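Local coordinates for protein pilin (Streptococcus pyogenes serotype M1, PDB 3GLD) that forms, as the major subunit, the covalently cross-linked pilus that is required for adhesion to host cells, bacterial aggregation and biofilm formation, at residues I34-F39 / Y190-E195; E195-E200 / V232-V237. The protein carries 2 engineered substitutions. All blocks are in the same frame, centred on the assembly; numbering follows the deposited sequence.

Interaction 1: residues I34-F39 / Y190-E195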
loop_
_atom_site.group_PDB
_atom_site.type_symbol
_atom_site.label_atom_id
_atom_site.label_comp_id
_atom_site.label_asym_id
_atom_site.label_seq_id
_atom_site.Cartn_x
_atom_site.Cartn_y
_atom_site.Cartn_z
ATOM N N ILE A 34 -0.086 -6.406 2.060
ATOM C CA ILE A 34 -0.240 -5.805 0.723
ATOM C C ILE A 34 -1.709 -5.948 0.333
ATOM O O ILE A 34 -2.229 -7.056 0.277
ATOM C CB ILE A 34 0.694 -6.497 -0.353
ATOM C CG1 ILE A 34 2.176 -6.449 0.069
ATOM C CG2 ILE A 34 0.487 -5.919 -1.757
ATOM C CD1 ILE A 34 2.742 -5.035 0.341
ATOM N N PRO A 35 -2.387 -4.823 0.065
ATOM C CA PRO A 35 -3.819 -4.866 -0.266
ATOM C C PRO A 35 -4.116 -5.513 -1.636
ATOM O O PRO A 35 -3.296 -5.413 -2.544
ATOM C CB PRO A 35 -4.222 -3.380 -0.265
ATOM C CG PRO A 35 -2.940 -2.649 -0.562
ATOM C CD PRO A 35 -1.850 -3.453 0.060
ATOM N N ASN A 36 -5.266 -6.170 -1.751
ATOM C CA ASN A 36 -5.790 -6.638 -3.031
ATOM C C ASN A 36 -6.351 -5.433 -3.769
ATOM O O ASN A 36 -7.425 -4.954 -3.431
ATOM C CB ASN A 36 -6.942 -7.638 -2.864
ATOM C CG ASN A 36 -6.615 -8.803 -1.971
ATOM O OD1 ASN A 36 -7.441 -9.183 -1.139
ATOM N ND2 ASN A 36 -5.442 -9.397 -2.142
ATOM N N THR A 37 -5.627 -4.947 -4.771
ATOM C CA THR A 37 -6.071 -3.783 -5.536
ATOM C C THR A 37 -5.358 -3.733 -6.897
ATOM O O THR A 37 -4.291 -4.317 -7.067
ATOM C CB THR A 37 -5.760 -2.462 -4.781
ATOM O OG1 THR A 37 -6.282 -1.338 -5.506
ATOM C CG2 THR A 37 -4.249 -2.269 -4.610
ATOM N N ASP A 38 -5.955 -3.013 -7.843
ATOM C CA ASP A 38 -5.264 -2.601 -9.079
ATOM C C ASP A 38 -4.666 -1.220 -8.921
ATOM O O ASP A 38 -5.101 -0.451 -8.062
ATOM C CB ASP A 38 -6.259 -2.545 -10.234
ATOM C CG ASP A 38 -6.788 -3.911 -10.620
ATOM O OD1 ASP A 38 -6.177 -4.923 -10.209
ATOM O OD2 ASP A 38 -7.829 -3.967 -11.330
ATOM N N PHE A 39 -3.669 -0.904 -9.751
ATOM C CA PHE A 39 -3.293 0.471 -10.043
ATOM C C PHE A 39 -3.322 0.644 -11.564
ATOM O O PHE A 39 -2.850 -0.235 -12.296
ATOM C CB PHE A 39 -1.905 0.813 -9.487
ATOM C CG PHE A 39 -1.836 0.790 -7.992
ATOM C CD1 PHE A 39 -2.402 1.814 -7.243
ATOM C CD2 PHE A 39 -1.253 -0.289 -7.327
ATOM C CE1 PHE A 39 -2.371 1.770 -5.853
ATOM C CE2 PHE A 39 -1.208 -0.339 -5.938
ATOM C CZ PHE A 39 -1.756 0.695 -5.202
ATOM N N TYR A 190 -9.726 -5.553 0.711
ATOM C CA TYR A 190 -8.287 -5.313 0.650
ATOM C C TYR A 190 -7.436 -6.324 1.424
ATOM O O TYR A 190 -6.267 -6.567 1.079
ATOM C CB TYR A 190 -7.963 -3.884 1.141
ATOM C CG TYR A 190 -8.747 -2.800 0.424
ATOM C CD1 TYR A 190 -8.520 -2.515 -0.926
ATOM C CD2 TYR A 190 -9.720 -2.067 1.093
ATOM C CE1 TYR A 190 -9.248 -1.523 -1.580
ATOM C CE2 TYR A 190 -10.453 -1.070 0.454
ATOM C CZ TYR A 190 -10.209 -0.803 -0.883
ATOM O OH TYR A 190 -10.941 0.191 -1.492
ATOM N N TYR A 191 -8.026 -6.921 2.458
ATOM C CA TYR A 191 -7.316 -7.819 3.358
ATOM C C TYR A 191 -8.247 -8.955 3.774
ATOM O O TYR A 191 -9.222 -8.736 4.497
ATOM C CB TYR A 191 -6.822 -7.021 4.589
ATOM C CG TYR A 191 -5.953 -5.851 4.195
ATOM C CD1 TYR A 191 -4.643 -6.053 3.754
ATOM C CD2 TYR A 191 -6.448 -4.548 4.235
ATOM C CE1 TYR A 191 -3.846 -4.971 3.349
ATOM C CE2 TYR A 191 -5.671 -3.481 3.835
ATOM C CZ TYR A 191 -4.372 -3.699 3.398
ATOM O OH TYR A 191 -3.591 -2.642 3.025
ATOM N N LYS A 192 -7.951 -10.165 3.306
ATOM C CA LYS A 192 -8.892 -11.278 3.415
ATOM C C LYS A 192 -8.764 -12.008 4.728
ATOM O O LYS A 192 -7.761 -11.871 5.431
ATOM C CB LYS A 192 -8.701 -12.272 2.260
ATOM C CG LYS A 192 -8.985 -11.688 0.875
ATOM C CD LYS A 192 -10.483 -11.484 0.628
ATOM C CE LYS A 192 -10.755 -11.209 -0.861
ATOM N NZ LYS A 192 -12.222 -11.224 -1.186
ATOM N N ALA A 193 -9.774 -12.804 5.037
ATOM C CA ALA A 193 -9.765 -13.635 6.229
ATOM C C ALA A 193 -8.494 -14.473 6.246
ATOM O O ALA A 193 -7.991 -14.877 5.189
ATOM C CB ALA A 193 -10.986 -14.513 6.264
ATOM N N SER A 194 -7.958 -14.685 7.448
ATOM C CA SER A 194 -6.798 -15.548 7.681
ATOM C C SER A 194 -5.440 -14.924 7.405
ATOM O O SER A 194 -4.428 -15.502 7.806
ATOM C CB SER A 194 -6.932 -16.896 6.950
ATOM O OG SER A 194 -7.717 -17.776 7.731
ATOM N N GLU A 195 -5.402 -13.761 6.732
ATOM C CA GLU A 195 -4.182 -12.948 6.693
ATOM C C GLU A 195 -3.702 -12.701 8.125
ATOM O O GLU A 195 -4.509 -12.518 9.000
ATOM C CB GLU A 195 -4.435 -11.604 6.006
ATOM C CG GLU A 195 -4.448 -11.690 4.488
ATOM C CD GLU A 195 -3.092 -12.098 3.928
ATOM O OE1 GLU A 195 -2.118 -11.321 4.099
ATOM O OE2 GLU A 195 -3.006 -13.197 3.317
HETATM O O HOH W 1 -0.351 -9.270 2.543
#

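Interaction 2: residues E195-E200 / V232-V237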
loop_
_atom_site.group_PDB
_atom_site.type_symbol
_atom_site.label_atom_id
_atom_site.label_comp_id
_atom_site.label_asym_id
_atom_site.label_seq_id
_atom_site.Cartn_x
_atom_site.Cartn_y
_atom_site.Cartn_z
ATOM N N GLU A 195 -5.402 -13.761 6.732
ATOM C CA GLU A 195 -4.182 -12.948 6.693
ATOM C C GLU A 195 -3.702 -12.701 8.125
ATOM O O GLU A 195 -4.509 -12.518 9.000
ATOM C CB GLU A 195 -4.435 -11.604 6.006
ATOM C CG GLU A 195 -4.448 -11.690 4.488
ATOM C CD GLU A 195 -3.092 -12.098 3.928
ATOM O OE1 GLU A 195 -2.118 -11.321 4.099
ATOM O OE2 GLU A 195 -3.006 -13.197 3.317
ATOM N N LYS A 196 -2.395 -12.706 8.347
ATOM C CA LYS A 196 -1.806 -12.520 9.686
ATOM C C LYS A 196 -1.319 -11.102 9.921
ATOM O O LYS A 196 -0.762 -10.470 9.016
ATOM C CB LYS A 196 -0.611 -13.469 9.909
ATOM C CG LYS A 196 -0.902 -14.988 9.730
ATOM C CD LYS A 196 -1.681 -15.585 10.861
ATOM C CE LYS A 196 -1.796 -17.124 10.711
ATOM N NZ LYS A 196 -2.990 -17.536 9.899
ATOM N N VAL A 197 -1.512 -10.618 11.152
ATOM C CA VAL A 197 -0.877 -9.393 11.617
ATOM C C VAL A 197 -0.019 -9.678 12.846
ATOM O O VAL A 197 -0.316 -10.606 13.636
ATOM C CB VAL A 197 -1.888 -8.252 11.949
ATOM C CG1 VAL A 197 -2.765 -7.940 10.737
ATOM C CG2 VAL A 197 -2.726 -8.585 13.165
ATOM N N MET A 198 1.033 -8.884 13.001
ATOM C CA MET A 198 2.007 -9.096 14.040
ATOM C C MET A 198 1.584 -8.369 15.312
ATOM O O MET A 198 1.181 -7.202 15.269
ATOM C CB MET A 198 3.366 -8.584 13.611
ATOM C CG MET A 198 3.892 -9.256 12.353
ATOM S SD MET A 198 5.295 -8.370 11.660
ATOM C CE MET A 198 6.638 -8.825 12.751
ATOM N N ILE A 199 1.713 -9.068 16.435
ATOM C CA ILE A 199 1.376 -8.526 17.747
ATOM C C ILE A 199 2.564 -8.674 18.697
ATOM O O ILE A 199 3.166 -9.757 18.774
ATOM C CB ILE A 199 0.114 -9.211 18.300
ATOM C CG1 ILE A 199 -1.084 -8.802 17.435
ATOM C CG2 ILE A 199 -0.133 -8.821 19.800
ATOM C CD1 ILE A 199 -2.391 -9.397 17.834
ATOM N N GLU A 200 2.903 -7.591 19.398
ATOM C CA GLU A 200 3.960 -7.588 20.409
ATOM C C GLU A 200 3.339 -7.319 21.767
ATOM O O GLU A 200 2.618 -6.348 21.902
ATOM C CB GLU A 200 5.001 -6.485 20.153
ATOM C CG GLU A 200 5.934 -6.719 18.979
ATOM C CD GLU A 200 6.996 -5.610 18.832
ATOM O OE1 GLU A 200 6.987 -4.638 19.632
ATOM O OE2 GLU A 200 7.830 -5.713 17.905
ATOM N N VAL A 232 -0.481 -4.225 17.984
ATOM C CA VAL A 232 -0.552 -4.736 16.629
ATOM C C VAL A 232 0.369 -3.796 15.823
ATOM O O VAL A 232 0.065 -2.615 15.652
ATOM C CB VAL A 232 -2.000 -4.702 16.119
ATOM C CG1 VAL A 232 -2.105 -5.285 14.686
ATOM C CG2 VAL A 232 -2.904 -5.465 17.052
ATOM N N THR A 233 1.527 -4.299 15.414
ATOM C CA THR A 233 2.561 -3.427 14.849
ATOM C C THR A 233 2.425 -3.143 13.344
ATOM O O THR A 233 3.062 -2.218 12.838
ATOM C CB THR A 233 3.982 -3.979 15.101
ATOM O OG1 THR A 233 4.136 -5.239 14.425
ATOM C CG2 THR A 233 4.208 -4.179 16.569
ATOM N N ASN A 234 1.615 -3.930 12.644
ATOM C CA ASN A 234 1.389 -3.719 11.193
ATOM C C ASN A 234 -0.094 -3.762 10.824
ATOM O O ASN A 234 -0.484 -4.406 9.865
ATOM C CB ASN A 234 2.218 -4.703 10.351
ATOM C CG ASN A 234 1.846 -6.164 10.580
ATOM O OD1 ASN A 234 1.181 -6.505 11.554
ATOM N ND2 ASN A 234 2.283 -7.042 9.657
ATOM N N LEU A 235 -0.937 -3.112 11.627
ATOM C CA LEU A 235 -2.367 -3.037 11.331
ATOM C C LEU A 235 -2.591 -2.234 10.045
ATOM O O LEU A 235 -2.180 -1.086 9.962
ATOM C CB LEU A 235 -3.104 -2.358 12.488
ATOM C CG LEU A 235 -4.630 -2.230 12.389
ATOM C CD1 LEU A 235 -5.287 -3.586 12.388
ATOM C CD2 LEU A 235 -5.146 -1.387 13.548
ATOM N N PRO A 236 -3.244 -2.836 9.033
ATOM C CA PRO A 236 -3.475 -1.988 7.868
ATOM C C PRO A 236 -4.497 -0.873 8.098
ATOM O O PRO A 236 -5.388 -0.989 8.955
ATOM C CB PRO A 236 -3.969 -2.970 6.791
ATOM C CG PRO A 236 -3.652 -4.350 7.312
ATOM C CD PRO A 236 -3.647 -4.236 8.808
ATOM N N VAL A 237 -4.376 0.198 7.307
ATOM C CA VAL A 237 -5.379 1.258 7.282
ATOM C C VAL A 237 -6.686 0.753 6.670
ATOM O O VAL A 237 -6.673 -0.049 5.724
ATOM C CB VAL A 237 -4.870 2.494 6.465
ATOM C CG1 VAL A 237 -5.923 3.613 6.459
ATOM C CG2 VAL A 237 -3.579 3.038 7.051
HETATM O O HOH W 2 1.824 -9.917 9.425
HETATM O O HOH W 3 5.893 -6.917 15.669
#

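Interaction 1: residues I34-F39 / Y190-E195
Y191 reaches from the 190-195 loop to the residues just ahead of strand 37-45, and its side chain can be followed outward onto P35. From CB, CG is set beside the backbone N (chi1 -57°). Along the ring, CE1 comes to 3.6 Å from P35 N. Next, CZ lies 3.7 Å from P35 CB, and at the tip OH is 3.4 Å from that same P35 CB. The ring therefore lies alongside the proline, both directed alike.

The single direct hydrogen bond between the segments is made by backbone: N36 N donates to Y190 O at 3.0 Å. The bond is fairly straight (160° at the hydrogen), and the C=O...N angle of 123° in the carbonyl plane puts the donor on a lone pair. P35 CA directs a CA-H...O contact at the same oxygen, and N72 ND2 also donates to it, so Y190 O accepts two hydrogen bonds and a weaker CA-H...O contact. One water accepts from I34 N and donates to E195 OE1. At the exposed rim, K192 CG lies across the N36 side chain.

The contact joins two domains in series. L157 of strand 151-169, which runs between them, touches I34 and P35; N72, in the loop after strand 65-70, also bonds I34 O and K192 N; and P111 lies against Y190.

Interaction 2: residues E195-E200 / V232-V237
An antiparallel strand pairing ends here at a corner of the chain, in the second, all-beta domain, whose family belongs to the transthyretin clan. Within 195-200 and 232-237 the pairing is one beta bridge, I199 with V232, a non-hydrogen-bonded pair with CA atoms 4.4 Å apart; it continues through the E200-K231 backbone bonding. The chain turns at T233 and N234.

The tight part is aliphatic. V232, with CG1 anti to its backbone N (chi1 -178°), divides its two methyls between neighbours: CG1 meets V197 CG2 at 3.7 Å, and CG2 meets I199 CG1 at 3.8 Å. I199 and V232 share one face of the sheet, where L183 of strand 179-185 touches both; L185 of that strand touches V197.

M198 holds the polar seam at the corner. Its carbonyl oxygen accepts from T233 N at 2.9 Å, a donor standing 26° out of the carbonyl plane and hence not on a lone pair. Its own N donates to a side chain instead of a backbone carbonyl.

The looser, watered side carries T233 and E200. One water accepts from T233 OG1 and donates to E200 OE2, which also bonds Q211, while T233 CG2 rests 3.9 Å from E200 CD. A second water links K196 O to N234 ND2, which also reaches N31 O in the other domain. The amide's oxygen closes the corner: N234 OD1 takes M198 N at 2.8 Å, nearly straight at 167° and on an in-plane lone pair.

Overall arrangement
Interaction 2 is the more buried contact and lies inside one domain, whereas interaction 1 is partly buried and ties that domain to the preceding one, with its lysine edge exposed. They run in series: the 190-195 loop ends in E195, from which strand 196-202 sets out. Their centres are 13 Å apart, yet Y191 CE2 touches P236 CB at 3.4 Å, so the interdomain tyrosine also packs against the paired strands. The chemistry follows the location. Interaction 1 combines proline-tyrosine packing with one backbone bond, while 195-200/232-237 joins branched aliphatic side chains and lets an asparagine stand in for a backbone acceptor. Bridging waters occur in both.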